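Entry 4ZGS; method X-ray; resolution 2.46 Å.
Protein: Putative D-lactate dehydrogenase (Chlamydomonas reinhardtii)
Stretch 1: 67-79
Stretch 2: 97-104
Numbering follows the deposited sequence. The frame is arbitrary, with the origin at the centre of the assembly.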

# COMPACT_ATOMS: atom_id res chain seq x y z
N PRO A 67 2.11 -27.70 4.93
CA PRO A 67 3.19 -28.10 5.84
C PRO A 67 2.91 -29.47 6.39
O PRO A 67 1.90 -30.09 6.07
CB PRO A 67 3.12 -27.05 6.95
CG PRO A 67 1.68 -26.57 6.93
CD PRO A 67 1.27 -26.62 5.48
N LEU A 68 3.80 -29.93 7.26
CA LEU A 68 3.66 -31.25 7.82
C LEU A 68 2.90 -31.26 9.15
O LEU A 68 3.21 -30.51 10.06
CB LEU A 68 5.03 -31.89 7.97
CG LEU A 68 5.18 -33.17 8.80
CD1 LEU A 68 4.44 -34.32 8.13
CD2 LEU A 68 6.67 -33.46 8.88
N ASP A 69 1.90 -32.14 9.22
CA ASP A 69 1.10 -32.40 10.42
C ASP A 69 1.05 -33.87 10.71
O ASP A 69 1.76 -34.69 10.13
CB ASP A 69 -0.36 -31.96 10.27
CG ASP A 69 -0.50 -30.53 9.97
OD1 ASP A 69 0.35 -29.76 10.47
OD2 ASP A 69 -1.44 -30.17 9.23
N LYS A 70 0.13 -34.18 11.60
CA LYS A 70 -0.15 -35.52 12.03
C LYS A 70 -0.94 -36.11 10.87
O LYS A 70 -0.70 -37.24 10.42
CB LYS A 70 -0.95 -35.52 13.34
CG LYS A 70 -0.21 -34.90 14.54
CD LYS A 70 -1.04 -34.91 15.84
CE LYS A 70 -2.31 -34.04 15.73
NZ LYS A 70 -2.03 -32.57 15.68
N ASP A 71 -1.90 -35.31 10.40
CA ASP A 71 -2.64 -35.55 9.17
C ASP A 71 -1.91 -35.53 7.82
O ASP A 71 -2.29 -36.27 6.91
CB ASP A 71 -3.78 -34.53 9.12
CG ASP A 71 -4.81 -34.76 10.20
OD1 ASP A 71 -4.87 -35.89 10.74
OD2 ASP A 71 -5.55 -33.82 10.53
N THR A 72 -0.85 -34.74 7.66
CA THR A 72 -0.19 -34.75 6.36
C THR A 72 1.03 -35.65 6.35
O THR A 72 1.72 -35.79 5.33
CB THR A 72 0.23 -33.34 5.94
OG1 THR A 72 1.02 -32.75 6.97
CG2 THR A 72 -1.01 -32.49 5.67
N ALA A 73 1.23 -36.37 7.44
CA ALA A 73 2.36 -37.28 7.56
C ALA A 73 1.97 -38.57 6.88
O ALA A 73 2.79 -39.30 6.34
CB ALA A 73 2.71 -37.51 9.01
N GLN A 74 0.68 -38.83 6.89
CA GLN A 74 0.11 -40.01 6.28
C GLN A 74 0.32 -39.97 4.78
O GLN A 74 0.10 -40.97 4.08
CB GLN A 74 -1.36 -40.08 6.67
CG GLN A 74 -1.49 -40.11 8.19
CD GLN A 74 -2.92 -39.95 8.68
OE1 GLN A 74 -3.76 -39.35 8.01
NE2 GLN A 74 -3.19 -40.47 9.87
N LEU A 75 0.75 -38.81 4.30
CA LEU A 75 1.09 -38.61 2.89
C LEU A 75 2.43 -39.25 2.53
O LEU A 75 2.72 -39.48 1.35
CB LEU A 75 1.15 -37.11 2.56
CG LEU A 75 -0.15 -36.30 2.38
CD1 LEU A 75 0.16 -34.79 2.32
CD2 LEU A 75 -0.98 -36.76 1.17
N ALA A 76 3.24 -39.54 3.55
CA ALA A 76 4.62 -39.96 3.38
C ALA A 76 4.74 -41.47 3.28
O ALA A 76 5.84 -42.02 3.30
CB ALA A 76 5.49 -39.44 4.51
N ARG A 77 3.58 -42.12 3.20
CA ARG A 77 3.49 -43.58 3.13
C ARG A 77 4.27 -44.13 1.93
O ARG A 77 3.99 -43.79 0.78
CB ARG A 77 2.04 -44.00 3.02
CG ARG A 77 1.76 -45.46 3.16
CD ARG A 77 0.33 -45.64 2.72
NE ARG A 77 -0.61 -44.81 3.48
CZ ARG A 77 -1.91 -44.73 3.20
NH1 ARG A 77 -2.41 -45.41 2.18
NH2 ARG A 77 -2.70 -43.94 3.92
N GLY A 78 5.23 -45.01 2.19
CA GLY A 78 5.99 -45.59 1.11
C GLY A 78 7.28 -44.84 0.86
O GLY A 78 8.19 -45.36 0.23
N TYR A 79 7.35 -43.60 1.31
CA TYR A 79 8.53 -42.78 1.06
C TYR A 79 9.70 -42.97 2.03
O TYR A 79 9.54 -43.34 3.19
CB TYR A 79 8.15 -41.30 1.00
CG TYR A 79 7.35 -40.99 -0.24
CD1 TYR A 79 7.98 -40.51 -1.38
CD2 TYR A 79 5.98 -41.21 -0.29
CE1 TYR A 79 7.26 -40.24 -2.53
CE2 TYR A 79 5.26 -40.93 -1.43
CZ TYR A 79 5.91 -40.44 -2.54
OH TYR A 79 5.19 -40.17 -3.67
N GLU A 97 4.12 -41.08 13.11
CA GLU A 97 3.42 -41.47 11.90
C GLU A 97 4.33 -41.54 10.69
O GLU A 97 4.14 -42.39 9.82
CB GLU A 97 2.28 -40.48 11.63
CG GLU A 97 1.21 -40.54 12.69
CD GLU A 97 0.73 -41.94 12.89
OE1 GLU A 97 0.48 -42.60 11.87
OE2 GLU A 97 0.64 -42.39 14.05
N LEU A 98 5.40 -40.75 10.70
CA LEU A 98 6.40 -40.83 9.64
C LEU A 98 7.18 -42.12 9.73
O LEU A 98 7.52 -42.70 8.70
CB LEU A 98 7.36 -39.64 9.68
CG LEU A 98 6.80 -38.30 9.25
CD1 LEU A 98 7.85 -37.18 9.31
CD2 LEU A 98 6.22 -38.44 7.85
N ALA A 99 7.44 -42.57 10.94
CA ALA A 99 8.17 -43.82 11.11
C ALA A 99 7.41 -44.98 10.48
O ALA A 99 7.99 -45.75 9.70
CB ALA A 99 8.41 -44.10 12.60
N LYS A 100 6.11 -45.06 10.75
CA LYS A 100 5.28 -46.15 10.25
C LYS A 100 4.97 -46.02 8.77
O LYS A 100 4.63 -47.00 8.11
CB LYS A 100 3.98 -46.20 11.05
CG LYS A 100 4.16 -45.70 12.46
CD LYS A 100 5.15 -46.56 13.23
CE LYS A 100 4.52 -47.86 13.70
NZ LYS A 100 5.45 -48.59 14.61
N ALA A 101 5.11 -44.80 8.26
CA ALA A 101 5.03 -44.57 6.83
C ALA A 101 6.23 -45.21 6.14
O ALA A 101 6.16 -45.57 4.96
CB ALA A 101 4.95 -43.07 6.52
N GLY A 102 7.32 -45.38 6.88
CA GLY A 102 8.51 -45.97 6.30
C GLY A 102 9.70 -45.06 6.12
O GLY A 102 10.76 -45.53 5.72
N VAL A 103 9.55 -43.76 6.38
CA VAL A 103 10.67 -42.83 6.20
C VAL A 103 11.73 -43.00 7.31
O VAL A 103 11.42 -42.95 8.51
CB VAL A 103 10.19 -41.33 6.18
CG1 VAL A 103 8.96 -41.14 5.29
CG2 VAL A 103 9.91 -40.81 7.58
N LYS A 104 12.97 -43.28 6.90
CA LYS A 104 14.10 -43.34 7.83
C LYS A 104 14.98 -42.09 7.88
O LYS A 104 15.86 -42.01 8.73
CB LYS A 104 15.01 -44.54 7.54
CG LYS A 104 14.51 -45.89 7.99
CD LYS A 104 13.29 -46.40 7.25
CE LYS A 104 12.88 -47.76 7.81
NZ LYS A 104 11.69 -48.33 7.12

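What holds the two backbones together? A single hydrogen bond crosses between the stretches, from Gly78 N to Ala101 O, 3.0 Å long and nearly straight at 168°. Both partners sit where the chain changes course. Gly78 lies inside a type II turn from Ala76 to Tyr79, closed by Tyr79 N to Ala76 O at 3.0 Å, while Ala101 comes just before Gly102 at the end of a helix. There the Schellman motif has Gly102 N bonded to Ala99 O at 2.9 Å and Val103 N to Leu98 O at 3.3 Å. The CA traces come closest at Arg77 and Ala101, whose CA atoms are 4.1 Å apart.

Why are small residues placed where the chains run close? Ala101 points its CB toward the first stretch, and that methyl lies 3.5 Å from Ala76 O and 3.7 Å from Arg77 N, against backbone with little space to spare. Ala73 and Ala76 likewise point toward the helix. The two glycines answer to a different demand: both have positive phi, 95° at Gly78 and 111° at Gly102, and at these backbone angles a CB would be jammed against the preceding carbonyl oxygen.

How does Leu98 reach its partners when its CA-to-CB bond points sideways? Its chi1 of -72° (m) and chi2 of -179° (t) bring the end of the side chain nearer the first stretch. Leu98 CD2 then packs 3.6 Å from Ala76 CB and 3.8 Å from Ala73 CB, and Leu98 CD1 lies 3.9 Å from Leu68 CD2. Leu68, in the t, p rotamer, points toward the helix and meets this methyl with its own, so the two leucines touch methyl to methyl in a buried apolar patch. Beside it, Glu97 lays its aliphatic part along the first stretch, its CB 4.0 Å from Ala73 CB.

What does the loop after the helix add? Val103, with chi1 of -45° (m), carries CG1 to 3.9 Å from Ala76 CB, extending the apolar packing, and to 3.1 Å from Tyr79 O, a tight contact of methyl with carbonyl. Tyr79 O also approaches Val103 N at 3.2 Å, but the angle is too poor for a hydrogen bond. The tyrosine ring contributes little here: with chi1 of -70° (m) the end of the side chain leads away, leaving Tyr79 CB to face Val103 CG1 at 4.4 Å. The CA-to-CB bond of Arg77 points away from the second stretch, and chi1 and chi2 are both t.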